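Local atomic coordinates of NEQ263 (Nanoarchaeum equitans Kin4-M, PDB entry 5BN3), a protein that probably binds adenine nucleotide as the NeqB subunit of an unusual archaeal ATP synthase core complex, in which it pairs with NeqA. Residues 158-163 and 200-205; 222-227 and 275-280. All blocks are in the same frame, centred on the assembly; numbering follows the deposited sequence.

How the contacts relate
Both contacts lie buried in the nucleotide-binding domain and share the parallel core of one mixed sheet, in which strands 156-162 and 220-226 are neighbours. Contact 1 sets a helix over the sheet, while contact 2 joins two of its strands edge to edge. The chemistry follows the geometry: the helix meets its strand mainly through apolar side-chain atoms, with no hydrogen bond between 158-163 and 200-205, whereas 222-227 and 275-280 are tied by a backbone ladder flanked by apolar side chains and ended by an aspartate. The two contacts are joined directly, I158 N lying 2.8 Å from L222 O in a probable hydrogen bond. Helix 196-215 of contact 1 leads straight into strand 220-226 of contact 2.

Contact 1. Residues 158-163 and 200-205; sequences IFAAIG and IYTPRV
A160 and T202 meet where a helix lies over the central parallel sheet of the P-loop NTPase fold. Helix 196-215 is the connection of a beta-alpha-beta crossover from strand 185-190 to strand 220-226; strand 156-162 lies between those two, and here helix and strand run antiparallel, at 174°. A160 turns its methyl toward the helix, with CB 4.0 Å from T202 CG2, and the small side chain lets the CA atoms of A160 and P203 approach to 5.8 Å. A161 sends its own methyl the other way, onto I189, and offers its carbonyl instead: A161 O is 3.8 Å from T202 CG2. The hydroxyl of T202 is engaged with E198 O and S190 OG, which leaves the methyl to face the strand. I162 holds CG1 anti to its carbonyl carbon (chi1 -47°), and its side chain slides past that of T202 in the opposite direction. Beyond it, I162 CD1 reaches P203 CD at 4.0 Å, the two side chains crossing at about a right angle. P203 has no N-H to give and R204 N makes no bond to the preceding turn, where the helix is kinked; R204 NH1 binds I200 O at 2.9 Å, from above the carbonyl plane.

Contact 2. Residues 222-227 and 275-280; sequences LVLMLD and TLIPML
V223 joins T275 and I277 in the ladder between two parallel strands of the P-loop NTPase core. V223 N binds T275 O at 2.7 Å, and V223 O receives I277 N at 2.8 Å. M225 continues the pattern, its N giving a longer bond of 3.2 Å to I277 O, while its O accepts M279 N.

Side chains interlock on both faces of this pair. On the face of V223 and M225, L276 CD1 fits against V223 CG1 at 3.7 Å, and M225 CE reaches the same L276 methyl. On the face of L222, L224 and L226, the side chains of L224 and I277 lie side by side, pointing the same way, with L224 CD2 3.9 Å from I277 CB. M279 bends at its thioether (chi3 -84°), which carries CE to 3.6 Å from L226 CB. Helices 140-151 and 166-178 cover this second face, M140 and F172 each touching both L226 and M279.

A hydrophobic strand followed by an aspartate is consistent with a Walker B strand, and D227 takes that place just past the strand, after a cis peptide bond. Its OD1 lies 3.2 Å from L280 CA and caps T229 N at the start of helix 228-241, while OD2 bonds T281 OG1; R396 of the neighbouring V-type ATP synthase alpha chain packs against D227. An alanine here would probably leave T229 N without its cap and T281 OG1 without this mate. Backbone polar groups are thus spent on the ladder, apolar side chains line it, and the carboxylate of D227 stands just past its end, where strand, helix and partner subunit converge.

Contact 1. Residues 158-163 and 200-205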
loop_
_atom_site.group_PDB
_atom_site.type_symbol
_atom_site.label_atom_id
_atom_site.label_comp_id
_atom_site.label_asym_id
_atom_site.label_seq_id
_atom_site.Cartn_x
_atom_site.Cartn_y
_atom_site.Cartn_z
ATOM N N ILE B 158 40.035 6.893 5.196
ATOM C CA ILE B 158 39.560 6.759 3.823
ATOM C C ILE B 158 38.115 7.235 3.737
ATOM O O ILE B 158 37.240 6.737 4.449
ATOM C CB ILE B 158 39.694 5.315 3.306
ATOM C CG1 ILE B 158 41.165 4.890 3.338
ATOM C CG2 ILE B 158 39.143 5.197 1.893
ATOM C CD1 ILE B 158 41.412 3.481 2.852
ATOM N N PHE B 159 37.878 8.214 2.871
ATOM C CA PHE B 159 36.561 8.815 2.715
ATOM C C PHE B 159 35.978 8.472 1.352
ATOM O O PHE B 159 36.553 8.817 0.318
ATOM C CB PHE B 159 36.659 10.333 2.888
ATOM C CG PHE B 159 35.374 11.066 2.622
ATOM C CD1 PHE B 159 34.186 10.658 3.209
ATOM C CD2 PHE B 159 35.362 12.186 1.805
ATOM C CE1 PHE B 159 33.008 11.342 2.969
ATOM C CE2 PHE B 159 34.189 12.876 1.563
ATOM C CZ PHE B 159 33.008 12.451 2.147
ATOM N N ALA B 160 34.843 7.779 1.354
ATOM C CA ALA B 160 34.138 7.470 0.117
ATOM C C ALA B 160 32.897 8.341 -0.013
ATOM O O ALA B 160 31.936 8.180 0.743
ATOM C CB ALA B 160 33.759 6.007 0.071
ATOM N N ALA B 161 32.923 9.261 -0.971
ATOM C CA ALA B 161 31.779 10.126 -1.237
ATOM C C ALA B 161 30.966 9.572 -2.401
ATOM O O ALA B 161 31.414 9.598 -3.549
ATOM C CB ALA B 161 32.242 11.535 -1.536
ATOM N N ILE B 162 29.769 9.078 -2.103
ATOM C CA ILE B 162 28.943 8.415 -3.106
ATOM C C ILE B 162 27.771 9.291 -3.546
ATOM O O ILE B 162 26.721 9.311 -2.900
ATOM C CB ILE B 162 28.400 7.069 -2.573
ATOM C CG1 ILE B 162 29.519 6.263 -1.903
ATOM C CG2 ILE B 162 27.753 6.267 -3.693
ATOM C CD1 ILE B 162 29.029 5.034 -1.153
ATOM N N GLY B 163 27.958 10.018 -4.645
ATOM C CA GLY B 163 26.892 10.805 -5.244
ATOM C C GLY B 163 26.361 11.977 -4.436
ATOM O O GLY B 163 25.250 12.441 -4.686
ATOM N N ILE B 200 28.683 2.810 -7.596
ATOM C CA ILE B 200 28.759 1.550 -6.855
ATOM C C ILE B 200 30.189 1.029 -6.720
ATOM O O ILE B 200 30.469 0.197 -5.858
ATOM C CB ILE B 200 27.838 0.447 -7.435
ATOM C CG1 ILE B 200 28.315 0.006 -8.819
ATOM C CG2 ILE B 200 26.385 0.916 -7.467
ATOM C CD1 ILE B 200 27.857 -1.394 -9.186
ATOM N N TYR B 201 31.089 1.518 -7.569
ATOM C CA TYR B 201 32.504 1.162 -7.468
ATOM C C TYR B 201 33.235 1.989 -6.411
ATOM O O TYR B 201 34.269 1.570 -5.896
ATOM C CB TYR B 201 33.202 1.305 -8.827
ATOM C CG TYR B 201 33.042 0.105 -9.733
ATOM C CD1 TYR B 201 32.144 -0.907 -9.426
ATOM C CD2 TYR B 201 33.807 -0.026 -10.883
ATOM C CE1 TYR B 201 32.002 -2.009 -10.249
ATOM C CE2 TYR B 201 33.674 -1.126 -11.709
ATOM C CZ TYR B 201 32.772 -2.113 -11.387
ATOM O OH TYR B 201 32.634 -3.210 -12.207
ATOM N N THR B 202 32.688 3.158 -6.086
ATOM C CA THR B 202 33.313 4.054 -5.107
ATOM C C THR B 202 33.630 3.381 -3.763
ATOM O O THR B 202 34.774 3.428 -3.313
ATOM C CB THR B 202 32.483 5.344 -4.886
ATOM O OG1 THR B 202 32.315 6.023 -6.136
ATOM C CG2 THR B 202 33.173 6.264 -3.901
ATOM N N PRO B 203 32.631 2.741 -3.122
ATOM C CA PRO B 203 32.992 2.115 -1.847
ATOM C C PRO B 203 33.873 0.886 -2.039
ATOM O O PRO B 203 34.595 0.519 -1.118
ATOM C CB PRO B 203 31.637 1.705 -1.263
ATOM C CG PRO B 203 30.766 1.502 -2.458
ATOM C CD PRO B 203 31.198 2.557 -3.434
ATOM N N ARG B 204 33.811 0.259 -3.211
ATOM C CA ARG B 204 34.599 -0.943 -3.474
ATOM C C ARG B 204 36.092 -0.655 -3.635
ATOM O O ARG B 204 36.929 -1.395 -3.116
ATOM C CB ARG B 204 34.052 -1.689 -4.698
ATOM C CG ARG B 204 32.757 -2.451 -4.426
ATOM C CD ARG B 204 32.196 -3.093 -5.685
ATOM N NE ARG B 204 31.141 -4.059 -5.379
ATOM C CZ ARG B 204 29.853 -3.753 -5.259
ATOM N NH1 ARG B 204 29.448 -2.501 -5.424
ATOM N NH2 ARG B 204 28.969 -4.698 -4.975
ATOM N N VAL B 205 36.430 0.416 -4.350
ATOM C CA VAL B 205 37.836 0.783 -4.499
ATOM C C VAL B 205 38.392 1.312 -3.176
ATOM O O VAL B 205 39.549 1.068 -2.841
ATOM C CB VAL B 205 38.080 1.800 -5.658
ATOM C CG1 VAL B 205 37.427 1.317 -6.941
ATOM C CG2 VAL B 205 37.554 3.177 -5.306
#

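Contact 2. Residues 222-227 and 275-280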
loop_
_atom_site.group_PDB
_atom_site.type_symbol
_atom_site.label_atom_id
_atom_site.label_comp_id
_atom_site.label_asym_id
_atom_site.label_seq_id
_atom_site.Cartn_x
_atom_site.Cartn_y
_atom_site.Cartn_z
ATOM N N LEU B 222 40.426 3.953 9.381
ATOM C CA LEU B 222 39.061 4.439 9.552
ATOM C C LEU B 222 38.437 4.732 8.192
ATOM O O LEU B 222 38.967 5.529 7.414
ATOM C CB LEU B 222 39.036 5.706 10.411
ATOM C CG LEU B 222 37.661 6.368 10.526
ATOM C CD1 LEU B 222 36.709 5.448 11.259
ATOM C CD2 LEU B 222 37.746 7.721 11.223
ATOM N N VAL B 223 37.314 4.085 7.901
ATOM C CA VAL B 223 36.613 4.330 6.646
ATOM C C VAL B 223 35.273 5.017 6.889
ATOM O O VAL B 223 34.430 4.513 7.635
ATOM C CB VAL B 223 36.391 3.032 5.845
ATOM C CG1 VAL B 223 35.732 3.345 4.510
ATOM C CG2 VAL B 223 37.707 2.321 5.617
ATOM N N LEU B 224 35.093 6.179 6.265
ATOM C CA LEU B 224 33.824 6.896 6.304
ATOM C C LEU B 224 33.190 6.850 4.915
ATOM O O LEU B 224 33.863 7.118 3.916
ATOM C CB LEU B 224 34.051 8.356 6.710
ATOM C CG LEU B 224 34.861 8.634 7.979
ATOM C CD1 LEU B 224 35.117 10.124 8.137
ATOM C CD2 LEU B 224 34.139 8.096 9.196
ATOM N N MET B 225 31.908 6.501 4.841
ATOM C CA MET B 225 31.207 6.555 3.558
ATOM C C MET B 225 29.795 7.131 3.651
ATOM O O MET B 225 29.064 6.894 4.616
ATOM C CB MET B 225 31.233 5.205 2.820
ATOM C CG MET B 225 30.629 4.030 3.563
ATOM S SD MET B 225 30.636 2.528 2.548
ATOM C CE MET B 225 32.398 2.243 2.376
ATOM N N LEU B 226 29.435 7.889 2.620
ATOM C CA LEU B 226 28.218 8.688 2.578
ATOM C C LEU B 226 27.956 8.952 1.103
ATOM O O LEU B 226 28.892 9.304 0.382
ATOM C CB LEU B 226 28.481 10.013 3.299
ATOM C CG LEU B 226 27.496 11.179 3.215
ATOM C CD1 LEU B 226 26.245 10.884 4.015
ATOM C CD2 LEU B 226 28.151 12.461 3.709
ATOM N N ASP B 227 26.718 8.800 0.627
ATOM C CA ASP B 227 25.542 8.437 1.412
ATOM C C ASP B 227 25.074 7.079 0.903
ATOM O O ASP B 227 24.962 6.881 -0.308
ATOM C CB ASP B 227 24.454 9.495 1.163
ATOM C CG ASP B 227 23.208 9.305 2.020
ATOM O OD1 ASP B 227 22.770 8.157 2.243
ATOM O OD2 ASP B 227 22.640 10.329 2.459
ATOM N N THR B 275 37.904 0.147 10.805
ATOM C CA THR B 275 36.719 0.676 11.470
ATOM C C THR B 275 35.871 1.394 10.422
ATOM O O THR B 275 36.350 2.298 9.732
ATOM C CB THR B 275 37.084 1.632 12.623
ATOM O OG1 THR B 275 37.906 0.940 13.571
ATOM C CG2 THR B 275 35.830 2.128 13.324
ATOM N N LEU B 276 34.614 0.983 10.298
ATOM C CA LEU B 276 33.772 1.441 9.199
ATOM C C LEU B 276 32.543 2.190 9.694
ATOM O O LEU B 276 31.787 1.684 10.521
ATOM C CB LEU B 276 33.355 0.245 8.335
ATOM C CG LEU B 276 32.419 0.499 7.156
ATOM C CD1 LEU B 276 33.033 1.505 6.213
ATOM C CD2 LEU B 276 32.126 -0.799 6.423
ATOM N N ILE B 277 32.351 3.403 9.185
ATOM C CA ILE B 277 31.179 4.199 9.534
ATOM C C ILE B 277 30.409 4.612 8.278
ATOM O O ILE B 277 30.723 5.625 7.650
ATOM C CB ILE B 277 31.568 5.448 10.355
ATOM C CG1 ILE B 277 32.338 5.036 11.616
ATOM C CG2 ILE B 277 30.332 6.246 10.737
ATOM C CD1 ILE B 277 32.792 6.202 12.475
ATOM N N PRO B 278 29.405 3.808 7.897
ATOM C CA PRO B 278 28.536 4.155 6.769
ATOM C C PRO B 278 27.509 5.178 7.225
ATOM O O PRO B 278 26.966 5.045 8.319
ATOM C CB PRO B 278 27.826 2.832 6.442
ATOM C CG PRO B 278 28.537 1.767 7.247
ATOM C CD PRO B 278 29.089 2.477 8.440
ATOM N N MET B 279 27.251 6.189 6.410
ATOM C CA MET B 279 26.266 7.202 6.759
ATOM C C MET B 279 25.135 7.173 5.748
ATOM O O MET B 279 25.371 7.019 4.547
ATOM C CB MET B 279 26.909 8.587 6.776
ATOM C CG MET B 279 27.945 8.788 7.868
ATOM S SD MET B 279 28.806 10.353 7.656
ATOM C CE MET B 279 30.064 9.878 6.476
ATOM N N LEU B 280 23.905 7.314 6.231
ATOM C CA LEU B 280 22.757 7.366 5.333
ATOM C C LEU B 280 21.665 8.318 5.798
ATOM O O LEU B 280 21.501 8.569 6.995
ATOM C CB LEU B 280 22.185 5.963 5.081
ATOM C CG LEU B 280 21.673 5.118 6.250
ATOM C CD1 LEU B 280 20.213 5.408 6.549
ATOM C CD2 LEU B 280 21.859 3.639 5.947
#